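Long-range contacts in piwi domain-containing protein (Vanderwaltozyma polyspora, PDB 5THE), which binds RNA, probably as a guide strand, through this C-terminal lobe of a budding yeast Argonaute, which contains the RNase H-like Piwi domain: residues 271-276 / 311-316; 280-285 / 302-307; 414-419 / 441-446. All blocks are in the same frame, centred on the assembly; numbering follows the deposited sequence.

Interaction 1: 271-276 / 311-316; sequences SDVTHY and EIITNV
Val273 and Ile313 carry the apolar half of this contact, sliding past each other in opposite directions. Val273 CG2 lies 3.4 Å from Ile313 CG1, tighter than usual for two carbons. Ile313 CG1 sits beside its own backbone N, anti to the carbonyl carbon (chi1 -43°), and CD1 then reaches on to Ser271, 3.8 Å from its CB. The same CG2 methyl of Val273 rests 3.6 Å from Glu311 O, a carbonyl that accepts a hydrogen bond from Arg343 NH2.

The polar half joins His275 and Glu311, whose side chains cross at about a right angle, with ring and carboxylate planes 67° apart. No direct hydrogen bond links them. The imidazole presents its edge, with CE1 3.8 Å from Glu311 CA near the ring plane. A water donates to Glu311 OE1 at 2.5 Å and makes a weak bond with His275 NE2 at 3.5 Å. Partners outside the contact hold both groups: ND1 is hydrogen-bonded to Ser283 OG, and OE1 to Ser347 OG.

Strand 264-274 thus uses alternate residues for two tasks. Ser271 and Val273 face the 311-316 loop, while Asp272 points away from it, its carboxylate close to those of Asp344 and Asp496. Such a cluster of aspartates in an RNase H-like fold is characteristic of the Piwi domain of Argonautes, and a loop bringing Glu311 alongside is consistent with the inserted glutamate of slicing Argonautes.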
loop_
_atom_site.group_PDB
_atom_site.type_symbol
_atom_site.label_atom_id
_atom_site.label_comp_id
_atom_site.label_asym_id
_atom_site.label_seq_id
_atom_site.Cartn_x
_atom_site.Cartn_y
_atom_site.Cartn_z
ATOM N N SER A 271 1.363 -2.828 -9.153
ATOM C CA SER A 271 0.172 -2.576 -9.942
ATOM C C SER A 271 -0.948 -3.524 -9.540
ATOM O O SER A 271 -0.715 -4.619 -9.026
ATOM C CB SER A 271 0.441 -2.693 -11.447
ATOM O OG SER A 271 0.809 -4.001 -11.795
ATOM N N ASP A 272 -2.172 -3.066 -9.763
ATOM C CA ASP A 272 -3.371 -3.841 -9.484
ATOM C C ASP A 272 -4.419 -3.417 -10.504
ATOM O O ASP A 272 -4.347 -2.331 -11.085
ATOM C CB ASP A 272 -3.870 -3.630 -8.032
ATOM C CG ASP A 272 -5.066 -4.505 -7.669
ATOM O OD1 ASP A 272 -5.043 -5.720 -7.935
ATOM O OD2 ASP A 272 -6.015 -3.985 -7.052
ATOM N N VAL A 273 -5.375 -4.303 -10.727
ATOM C CA VAL A 273 -6.564 -4.011 -11.514
ATOM C C VAL A 273 -7.771 -4.416 -10.689
ATOM O O VAL A 273 -7.769 -5.474 -10.052
ATOM C CB VAL A 273 -6.566 -4.759 -12.862
ATOM C CG1 VAL A 273 -7.734 -4.298 -13.730
ATOM C CG2 VAL A 273 -5.276 -4.531 -13.578
ATOM N N THR A 274 -8.799 -3.577 -10.690
ATOM C CA THR A 274 -10.072 -3.950 -10.099
ATOM C C THR A 274 -11.151 -3.826 -11.160
ATOM O O THR A 274 -11.051 -2.995 -12.071
ATOM C CB THR A 274 -10.430 -3.075 -8.909
ATOM O OG1 THR A 274 -10.364 -1.696 -9.309
ATOM C CG2 THR A 274 -9.459 -3.339 -7.767
ATOM N N HIS A 275 -12.189 -4.639 -11.029
ATOM C CA HIS A 275 -13.172 -4.777 -12.086
ATOM C C HIS A 275 -14.529 -4.284 -11.622
ATOM O O HIS A 275 -14.842 -4.307 -10.427
ATOM C CB HIS A 275 -13.269 -6.219 -12.543
ATOM C CG HIS A 275 -11.960 -6.779 -12.987
ATOM N ND1 HIS A 275 -11.333 -6.366 -14.142
ATOM C CD2 HIS A 275 -11.146 -7.703 -12.423
ATOM C CE1 HIS A 275 -10.190 -7.014 -14.275
ATOM N NE2 HIS A 275 -10.055 -7.835 -13.247
ATOM N N TYR A 276 -15.316 -3.838 -12.596
ATOM C CA TYR A 276 -16.704 -3.438 -12.399
ATOM C C TYR A 276 -16.881 -2.502 -11.204
ATOM O O TYR A 276 -17.523 -2.862 -10.210
ATOM C CB TYR A 276 -17.593 -4.669 -12.271
ATOM C CG TYR A 276 -17.429 -5.598 -13.459
ATOM C CD1 TYR A 276 -17.817 -5.193 -14.735
ATOM C CD2 TYR A 276 -16.854 -6.860 -13.313
ATOM C CE1 TYR A 276 -17.655 -6.024 -15.833
ATOM C CE2 TYR A 276 -16.694 -7.703 -14.412
ATOM C CZ TYR A 276 -17.096 -7.278 -15.665
ATOM O OH TYR A 276 -16.930 -8.097 -16.758
ATOM N N GLU A 311 -8.395 -7.676 -17.620
ATOM C CA GLU A 311 -7.371 -7.987 -16.627
ATOM C C GLU A 311 -5.988 -7.467 -16.998
ATOM O O GLU A 311 -5.207 -7.132 -16.102
ATOM C CB GLU A 311 -7.287 -9.497 -16.406
ATOM C CG GLU A 311 -8.600 -10.160 -16.034
ATOM C CD GLU A 311 -8.400 -11.565 -15.493
ATOM O OE1 GLU A 311 -8.113 -11.705 -14.283
ATOM O OE2 GLU A 311 -8.511 -12.526 -16.284
ATOM N N ILE A 312 -5.657 -7.387 -18.284
ATOM C CA ILE A 312 -4.324 -6.968 -18.712
ATOM C C ILE A 312 -4.290 -5.448 -18.803
ATOM O O ILE A 312 -5.171 -4.829 -19.418
ATOM C CB ILE A 312 -3.941 -7.615 -20.055
ATOM C CG1 ILE A 312 -3.949 -9.138 -19.941
ATOM C CG2 ILE A 312 -2.580 -7.137 -20.506
ATOM C CD1 ILE A 312 -3.087 -9.664 -18.821
ATOM N N ILE A 313 -3.287 -4.843 -18.167
ATOM C CA ILE A 313 -3.110 -3.394 -18.216
ATOM C C ILE A 313 -2.368 -3.044 -19.498
ATOM O O ILE A 313 -1.133 -2.946 -19.504
ATOM C CB ILE A 313 -2.335 -2.850 -16.999
ATOM C CG1 ILE A 313 -2.805 -3.494 -15.694
ATOM C CG2 ILE A 313 -2.488 -1.362 -16.936
ATOM C CD1 ILE A 313 -1.862 -3.218 -14.482
ATOM N N THR A 314 -3.128 -2.826 -20.574
ATOM C CA THR A 314 -2.546 -2.685 -21.907
ATOM C C THR A 314 -1.530 -1.557 -21.973
ATOM O O THR A 314 -0.481 -1.691 -22.613
ATOM C CB THR A 314 -3.646 -2.436 -22.937
ATOM O OG1 THR A 314 -4.626 -3.468 -22.836
ATOM C CG2 THR A 314 -3.057 -2.437 -24.341
ATOM N N ASN A 315 -1.832 -0.429 -21.352
ATOM C CA ASN A 315 -0.978 0.740 -21.444
ATOM C C ASN A 315 -0.365 1.070 -20.086
ATOM O O ASN A 315 -0.248 2.237 -19.708
ATOM C CB ASN A 315 -1.755 1.925 -22.015
ATOM C CG ASN A 315 -0.853 2.937 -22.719
ATOM O OD1 ASN A 315 0.335 2.677 -22.962
ATOM N ND2 ASN A 315 -1.417 4.100 -23.050
ATOM N N VAL A 316 0.050 0.032 -19.345
ATOM C CA VAL A 316 0.678 0.250 -18.043
ATOM C C VAL A 316 1.896 1.155 -18.199
ATOM O O VAL A 316 2.159 2.023 -17.357
ATOM C CB VAL A 316 1.025 -1.099 -17.373
ATOM C CG1 VAL A 316 2.138 -1.868 -18.136
ATOM C CG2 VAL A 316 1.432 -0.891 -15.914
HETATM O O HOH W 1 -7.142 -9.736 -13.154
#

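Interaction 2: 280-285 / 302-307; sequences DQNSIA and YMLQDG
Asn282 reaches across to Gln305 and Gly307 with CG beside its own backbone N (chi1 -72°), and Gln305 CG lies beside its own backbone N, anti to the carbonyl carbon (chi1 -68°), which lays CG against Ser283 CB. The two segments are the facing arms of an antiparallel beta hairpin, strands 282-289 and 300-305, within the RNase H-like sheet of the Piwi domain.

Ala285 and Met303 form a hydrogen-bonded pair: Ala285 N gives to Met303 O at 3.0 Å, nearly along the C=O axis, and Met303 N returns a bond of 2.9 Å to Ala285 O. Ile284 and Leu304 form the next, non-hydrogen-bonded pair, with Ile284 CG1 3.9 Å from Leu304 CD1 on the face where Ile284 also meets helix 490-515.

Beyond this pair the pattern shifts where the chain turns a corner at Asp306 and Gly307. Ser283 O takes Gln305 N at 2.6 Å, whereas Ser283 N goes on to Gly307 O at 3.2 Å. At this corner Asn282 ND2 makes a weak bond of 2.9 Å to Gln305 O, and its OD1 lies against Gly307. An alanine here would probably leave Gln305 O without this amide donor and open a gap beside Gly307. Gln305 NE2 gives to the carbonyls of Ile312 and Glu310, in the loop that follows strand 300-305.

At the far end, Tyr302 CA makes a CA-H...O contact of 3.2 Å with Ala285 O.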
loop_
_atom_site.group_PDB
_atom_site.type_symbol
_atom_site.label_atom_id
_atom_site.label_comp_id
_atom_site.label_asym_id
_atom_site.label_seq_id
_atom_site.Cartn_x
_atom_site.Cartn_y
_atom_site.Cartn_z
ATOM N N ASP A 280 -21.096 -3.399 -15.347
ATOM C CA ASP A 280 -20.721 -3.349 -16.758
ATOM C C ASP A 280 -19.704 -2.260 -17.076
ATOM O O ASP A 280 -19.525 -1.903 -18.244
ATOM C CB ASP A 280 -21.959 -3.188 -17.647
ATOM C CG ASP A 280 -22.949 -4.323 -17.471
ATOM O OD1 ASP A 280 -22.511 -5.472 -17.244
ATOM O OD2 ASP A 280 -24.165 -4.062 -17.551
ATOM N N GLN A 281 -19.007 -1.727 -16.080
ATOM C CA GLN A 281 -18.089 -0.628 -16.335
ATOM C C GLN A 281 -16.666 -1.140 -16.537
ATOM O O GLN A 281 -16.316 -2.260 -16.151
ATOM C CB GLN A 281 -18.146 0.396 -15.201
ATOM C CG GLN A 281 -19.495 1.096 -15.130
ATOM C CD GLN A 281 -19.931 1.615 -16.495
ATOM O OE1 GLN A 281 -19.258 2.457 -17.102
ATOM N NE2 GLN A 281 -21.046 1.098 -16.991
ATOM N N ASN A 282 -15.863 -0.310 -17.201
ATOM C CA ASN A 282 -14.478 -0.647 -17.486
ATOM C C ASN A 282 -13.711 -0.860 -16.189
ATOM O O ASN A 282 -14.041 -0.300 -15.141
ATOM C CB ASN A 282 -13.807 0.460 -18.305
ATOM C CG ASN A 282 -14.296 0.518 -19.748
ATOM O OD1 ASN A 282 -15.219 -0.198 -20.138
ATOM N ND2 ASN A 282 -13.666 1.376 -20.546
ATOM N N SER A 283 -12.678 -1.680 -16.269
ATOM C CA SER A 283 -11.842 -1.926 -15.113
ATOM C C SER A 283 -10.926 -0.724 -14.838
ATOM O O SER A 283 -10.757 0.180 -15.665
ATOM C CB SER A 283 -11.040 -3.208 -15.331
ATOM O OG SER A 283 -11.932 -4.282 -15.533
ATOM N N ILE A 284 -10.332 -0.727 -13.646
ATOM C CA ILE A 284 -9.443 0.335 -13.186
ATOM C C ILE A 284 -8.103 -0.293 -12.841
ATOM O O ILE A 284 -8.058 -1.298 -12.128
ATOM C CB ILE A 284 -10.026 1.076 -11.967
ATOM C CG1 ILE A 284 -11.358 1.710 -12.334
ATOM C CG2 ILE A 284 -9.038 2.134 -11.442
ATOM C CD1 ILE A 284 -12.065 2.425 -11.199
ATOM N N ALA A 285 -7.021 0.295 -13.350
ATOM C CA ALA A 285 -5.665 -0.146 -13.060
ATOM C C ALA A 285 -4.923 0.957 -12.320
ATOM O O ALA A 285 -5.203 2.143 -12.512
ATOM C CB ALA A 285 -4.889 -0.510 -14.343
ATOM N N TYR A 302 -3.455 6.116 -11.515
ATOM C CA TYR A 302 -4.468 5.157 -11.930
ATOM C C TYR A 302 -4.982 5.554 -13.312
ATOM O O TYR A 302 -4.816 6.692 -13.752
ATOM C CB TYR A 302 -5.643 5.089 -10.936
ATOM C CG TYR A 302 -6.266 6.437 -10.725
ATOM C CD1 TYR A 302 -7.139 6.984 -11.674
ATOM C CD2 TYR A 302 -5.968 7.183 -9.597
ATOM C CE1 TYR A 302 -7.685 8.244 -11.496
ATOM C CE2 TYR A 302 -6.510 8.436 -9.411
ATOM C CZ TYR A 302 -7.363 8.964 -10.354
ATOM O OH TYR A 302 -7.887 10.219 -10.136
ATOM N N MET A 303 -5.632 4.611 -13.985
ATOM C CA MET A 303 -6.307 4.923 -15.234
ATOM C C MET A 303 -7.461 3.952 -15.425
ATOM O O MET A 303 -7.483 2.856 -14.855
ATOM C CB MET A 303 -5.356 4.854 -16.433
ATOM C CG MET A 303 -4.776 3.474 -16.641
ATOM S SD MET A 303 -3.607 3.498 -18.003
ATOM C CE MET A 303 -3.072 1.818 -17.992
ATOM N N LEU A 304 -8.433 4.386 -16.216
ATOM C CA LEU A 304 -9.543 3.529 -16.594
ATOM C C LEU A 304 -9.081 2.598 -17.705
ATOM O O LEU A 304 -8.450 3.046 -18.664
ATOM C CB LEU A 304 -10.724 4.378 -17.066
ATOM C CG LEU A 304 -12.054 3.642 -17.161
ATOM C CD1 LEU A 304 -12.507 3.191 -15.779
ATOM C CD2 LEU A 304 -13.101 4.532 -17.808
ATOM N N GLN A 305 -9.372 1.306 -17.569
ATOM C CA GLN A 305 -9.037 0.358 -18.624
ATOM C C GLN A 305 -9.946 0.569 -19.832
ATOM O O GLN A 305 -10.910 1.338 -19.800
ATOM C CB GLN A 305 -9.168 -1.076 -18.123
ATOM C CG GLN A 305 -8.142 -1.470 -17.076
ATOM C CD GLN A 305 -6.916 -2.091 -17.703
ATOM O OE1 GLN A 305 -6.018 -1.387 -18.176
ATOM N NE2 GLN A 305 -6.872 -3.418 -17.723
ATOM N N ASP A 306 -9.663 -0.186 -20.901
ATOM C CA ASP A 306 -10.352 -0.026 -22.176
ATOM C C ASP A 306 -11.718 -0.695 -22.219
ATOM O O ASP A 306 -12.557 -0.290 -23.026
ATOM C CB ASP A 306 -9.485 -0.580 -23.307
ATOM C CG ASP A 306 -8.310 0.319 -23.629
ATOM O OD1 ASP A 306 -8.428 1.540 -23.415
ATOM O OD2 ASP A 306 -7.271 -0.190 -24.098
ATOM N N GLY A 307 -11.962 -1.706 -21.385
ATOM C CA GLY A 307 -13.214 -2.424 -21.407
ATOM C C GLY A 307 -13.515 -3.087 -20.079
ATOM O O GLY A 307 -12.696 -3.072 -19.151
#

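Interaction 3: 414-419 / 441-446; sequences QSMGNV and SHQALK. With nucleotides of chain B.
A type I' beta turn from Ser415 to Asn418 faces an inverse gamma turn centred on Ala444, and the two backbones are bridged by water rather than bonded directly. One water donates to Ser415 O and accepts from Ala444 N; a second donates to both Val419 O and His442 O.

Among the side chains, the amide of Asn418 packs on Ala444 CB, 3.4 Å from its ND2. That amide cannot easily turn, since ND2 also gives to Met416 O at 3.0 Å and to Gly447 O, while OD1 takes Gly449 N. Met416 crosses Gln443 at about a right angle, with SD 4.0 Å from Gln443 CB.

The 441-446 loop uses its other side for the RNA. His442 NE2 gives to OP1 of A6 of chain B at 2.8 Å. The 2'-hydroxyl of A5 of chain B is gripped twice: O2' accepts from Lys446 N at 3.0 Å and donates to Lys446 O at 2.9 Å, a pair impossible for deoxyribose, consistent with a preference for RNA.

The turn joins strands 410-415 and 418-419 of a small antiparallel sheet, and the RNA-binding loop runs between strands 435-440 and 452-459, with Gln440 touching Asn418 and Val419.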
loop_
_atom_site.group_PDB
_atom_site.type_symbol
_atom_site.label_atom_id
_atom_site.label_comp_id
_atom_site.label_asym_id
_atom_site.label_seq_id
_atom_site.Cartn_x
_atom_site.Cartn_y
_atom_site.Cartn_z
ATOM N N GLN A 414 6.434 -21.664 15.046
ATOM C CA GLN A 414 5.033 -21.320 14.843
ATOM C C GLN A 414 4.668 -20.180 15.776
ATOM O O GLN A 414 5.331 -19.951 16.789
ATOM C CB GLN A 414 4.105 -22.514 15.080
ATOM C CG GLN A 414 4.275 -23.180 16.429
ATOM C CD GLN A 414 3.148 -24.160 16.723
ATOM O OE1 GLN A 414 2.049 -23.750 17.086
ATOM N NE2 GLN A 414 3.410 -25.454 16.543
ATOM N N SER A 415 3.594 -19.467 15.421
ATOM C CA SER A 415 3.117 -18.332 16.203
ATOM C C SER A 415 1.611 -18.207 16.043
ATOM O O SER A 415 1.091 -18.264 14.916
ATOM C CB SER A 415 3.792 -17.030 15.767
ATOM O OG SER A 415 3.379 -15.962 16.601
ATOM N N MET A 416 0.919 -18.016 17.167
ATOM C CA MET A 416 -0.533 -17.851 17.154
ATOM C C MET A 416 -1.222 -18.998 16.422
ATOM O O MET A 416 -2.152 -18.795 15.646
ATOM C CB MET A 416 -0.915 -16.503 16.542
ATOM C CG MET A 416 -0.327 -15.334 17.299
ATOM S SD MET A 416 -0.474 -13.817 16.355
ATOM C CE MET A 416 -2.181 -13.414 16.600
ATOM N N GLY A 417 -0.741 -20.213 16.656
ATOM C CA GLY A 417 -1.344 -21.385 16.068
ATOM C C GLY A 417 -1.092 -21.547 14.592
ATOM O O GLY A 417 -1.682 -22.433 13.970
ATOM N N ASN A 418 -0.234 -20.719 14.011
ATOM C CA ASN A 418 0.004 -20.719 12.579
ATOM C C ASN A 418 1.488 -20.885 12.310
ATOM O O ASN A 418 2.314 -20.824 13.223
ATOM C CB ASN A 418 -0.538 -19.435 11.945
ATOM C CG ASN A 418 -2.044 -19.503 11.741
ATOM O OD1 ASN A 418 -2.519 -19.883 10.672
ATOM N ND2 ASN A 418 -2.798 -19.176 12.779
ATOM N N VAL A 419 1.828 -21.134 11.046
ATOM C CA VAL A 419 3.242 -21.256 10.741
ATOM C C VAL A 419 3.895 -19.904 11.006
ATOM O O VAL A 419 3.240 -18.850 11.033
ATOM C CB VAL A 419 3.506 -21.738 9.300
ATOM C CG1 VAL A 419 3.010 -23.172 9.130
ATOM C CG2 VAL A 419 2.816 -20.821 8.273
ATOM N N SER A 441 4.009 -14.219 5.192
ATOM C CA SER A 441 4.904 -13.218 5.754
ATOM C C SER A 441 4.387 -12.625 7.056
ATOM O O SER A 441 5.163 -12.009 7.792
ATOM C CB SER A 441 5.121 -12.106 4.720
ATOM O OG SER A 441 3.852 -11.746 4.162
ATOM N N HIS A 442 3.117 -12.840 7.372
ATOM C CA HIS A 442 2.408 -12.136 8.426
ATOM C C HIS A 442 2.061 -13.065 9.585
ATOM O O HIS A 442 1.999 -14.292 9.445
ATOM C CB HIS A 442 1.122 -11.530 7.873
ATOM C CG HIS A 442 0.201 -12.545 7.271
ATOM N ND1 HIS A 442 0.493 -13.209 6.098
ATOM C CD2 HIS A 442 -1.003 -13.011 7.678
ATOM C CE1 HIS A 442 -0.492 -14.044 5.813
ATOM N NE2 HIS A 442 -1.409 -13.947 6.759
ATOM N N GLN A 443 1.835 -12.453 10.738
ATOM C CA GLN A 443 1.160 -13.124 11.834
ATOM C C GLN A 443 -0.299 -13.320 11.475
ATOM O O GLN A 443 -0.962 -12.384 11.030
ATOM C CB GLN A 443 1.234 -12.283 13.110
ATOM C CG GLN A 443 2.610 -12.123 13.668
ATOM C CD GLN A 443 3.130 -13.295 14.483
ATOM O OE1 GLN A 443 4.280 -13.340 14.791
ATOM N NE2 GLN A 443 2.303 -14.201 14.834
ATOM N N ALA A 444 -0.819 -14.520 11.698
ATOM C CA ALA A 444 -2.254 -14.730 11.563
ATOM C C ALA A 444 -2.890 -14.289 12.880
ATOM O O ALA A 444 -3.026 -15.071 13.824
ATOM C CB ALA A 444 -2.550 -16.184 11.224
ATOM N N LEU A 445 -3.255 -13.002 12.955
ATOM C CA LEU A 445 -3.866 -12.483 14.176
ATOM C C LEU A 445 -5.201 -13.151 14.454
ATOM O O LEU A 445 -5.588 -13.336 15.620
ATOM C CB LEU A 445 -4.021 -10.967 14.106
ATOM C CG LEU A 445 -2.719 -10.221 13.764
ATOM C CD1 LEU A 445 -2.988 -8.734 13.569
ATOM C CD2 LEU A 445 -1.594 -10.435 14.800
ATOM N N LYS A 446 -5.887 -13.559 13.401
ATOM C CA LYS A 446 -7.150 -14.252 13.520
ATOM C C LYS A 446 -7.166 -15.346 12.463
ATOM O O LYS A 446 -6.511 -15.221 11.422
ATOM C CB LYS A 446 -8.317 -13.272 13.345
ATOM C CG LYS A 446 -9.672 -13.876 13.570
ATOM C CD LYS A 446 -10.748 -12.817 13.525
ATOM C CE LYS A 446 -12.110 -13.464 13.447
ATOM N NZ LYS A 446 -12.200 -14.599 14.381
ATOM P P A B 5 -2.925 -7.951 6.498
ATOM O OP1 A B 5 -1.821 -8.520 5.675
ATOM O OP2 A B 5 -3.993 -7.133 5.885
ATOM O "O5'" A B 5 -3.554 -9.162 7.302
ATOM C "C5'" A B 5 -2.712 -10.044 8.024
ATOM C "C4'" A B 5 -3.493 -10.829 9.044
ATOM O "O4'" A B 5 -4.069 -9.923 10.016
ATOM C "C3'" A B 5 -4.682 -11.601 8.496
ATOM O "O3'" A B 5 -4.285 -12.855 7.988
ATOM C "C2'" A B 5 -5.608 -11.702 9.702
ATOM O "O2'" A B 5 -5.180 -12.732 10.577
ATOM C "C1'" A B 5 -5.345 -10.372 10.403
ATOM N N9 A B 5 -6.325 -9.350 10.025
ATOM C C8 A B 5 -6.324 -8.507 8.940
ATOM N N7 A B 5 -7.368 -7.712 8.919
ATOM C C5 A B 5 -8.082 -8.068 10.056
ATOM C C6 A B 5 -9.279 -7.589 10.595
ATOM N N6 A B 5 -9.980 -6.615 10.012
ATOM N N1 A B 5 -9.715 -8.162 11.749
ATOM C C2 A B 5 -8.985 -9.146 12.312
ATOM N N3 A B 5 -7.833 -9.677 11.895
ATOM C C4 A B 5 -7.451 -9.081 10.751
ATOM P P A B 6 -4.931 -13.444 6.650
ATOM O OP1 A B 6 -4.068 -14.630 6.338
ATOM O OP2 A B 6 -5.184 -12.377 5.659
ATOM O "O5'" A B 6 -6.375 -13.921 7.096
ATOM C "C5'" A B 6 -6.529 -15.044 7.932
ATOM C "C4'" A B 6 -7.930 -15.102 8.453
ATOM O "O4'" A B 6 -8.201 -13.901 9.215
ATOM C "C3'" A B 6 -9.028 -15.130 7.399
ATOM O "O3'" A B 6 -9.251 -16.432 6.880
ATOM C "C2'" A B 6 -10.214 -14.584 8.167
ATOM O "O2'" A B 6 -10.716 -15.606 9.020
ATOM C "C1'" A B 6 -9.537 -13.510 9.031
ATOM N N9 A B 6 -9.503 -12.194 8.372
ATOM C C8 A B 6 -8.562 -11.746 7.477
ATOM N N7 A B 6 -8.762 -10.526 7.043
ATOM C C5 A B 6 -9.919 -10.151 7.704
ATOM C C6 A B 6 -10.650 -8.960 7.666
ATOM N N6 A B 6 -10.291 -7.918 6.909
ATOM N N1 A B 6 -11.758 -8.896 8.444
ATOM C C2 A B 6 -12.089 -9.964 9.197
ATOM N N3 A B 6 -11.474 -11.144 9.319
ATOM C C4 A B 6 -10.388 -11.162 8.531
ATOM P P A B 4 -4.764 -2.399 7.379
ATOM O OP1 A B 4 -4.294 -1.749 6.127
ATOM O OP2 A B 4 -6.191 -2.530 7.696
ATOM O "O5'" A B 4 -4.099 -3.841 7.464
ATOM C "C5'" A B 4 -2.693 -3.962 7.575
ATOM C "C4'" A B 4 -2.296 -4.924 8.659
ATOM O "O4'" A B 4 -2.737 -4.440 9.947
ATOM C "C3'" A B 4 -2.883 -6.318 8.562
ATOM O "O3'" A B 4 -2.173 -7.104 7.629
ATOM C "C2'" A B 4 -2.776 -6.810 10.001
ATOM O "O2'" A B 4 -1.434 -7.181 10.303
ATOM C "C1'" A B 4 -3.092 -5.521 10.771
ATOM N N9 A B 4 -4.526 -5.390 11.055
ATOM C C8 A B 4 -5.510 -5.027 10.171
ATOM N N7 A B 4 -6.708 -4.986 10.699
ATOM C C5 A B 4 -6.486 -5.341 12.018
ATOM C C6 A B 4 -7.370 -5.465 13.081
ATOM N N6 A B 4 -8.680 -5.242 12.927
ATOM N N1 A B 4 -6.850 -5.821 14.279
ATOM C C2 A B 4 -5.518 -6.028 14.374
ATOM N N3 A B 4 -4.573 -5.933 13.433
ATOM C C4 A B 4 -5.145 -5.591 12.264
HETATM O O HOH W 2 1.094 -16.241 13.069
HETATM O O HOH W 3 1.486 -16.960 10.084
#

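Overall arrangement
Followed from the N terminus, the chain opens interaction 1 on strand 264-274 and, after a short connection, enters the hairpin of interaction 2. That hairpin closes first, when 302-307 returns to 280-285, so interaction 2 is enclosed by interaction 1, which closes when the loop 311-316 comes back to 271-276. The two centres are about 7 Å apart, and together they tie neighbouring strands of the sheet to the loop ahead of helix 320-329. Interaction 3 follows in series and crosses neither. Its centre is about 31 Å from that of interaction 1 and about 36 Å from that of interaction 2, and it ties a small three-stranded sheet to the RNA-binding loop of the same Piwi domain.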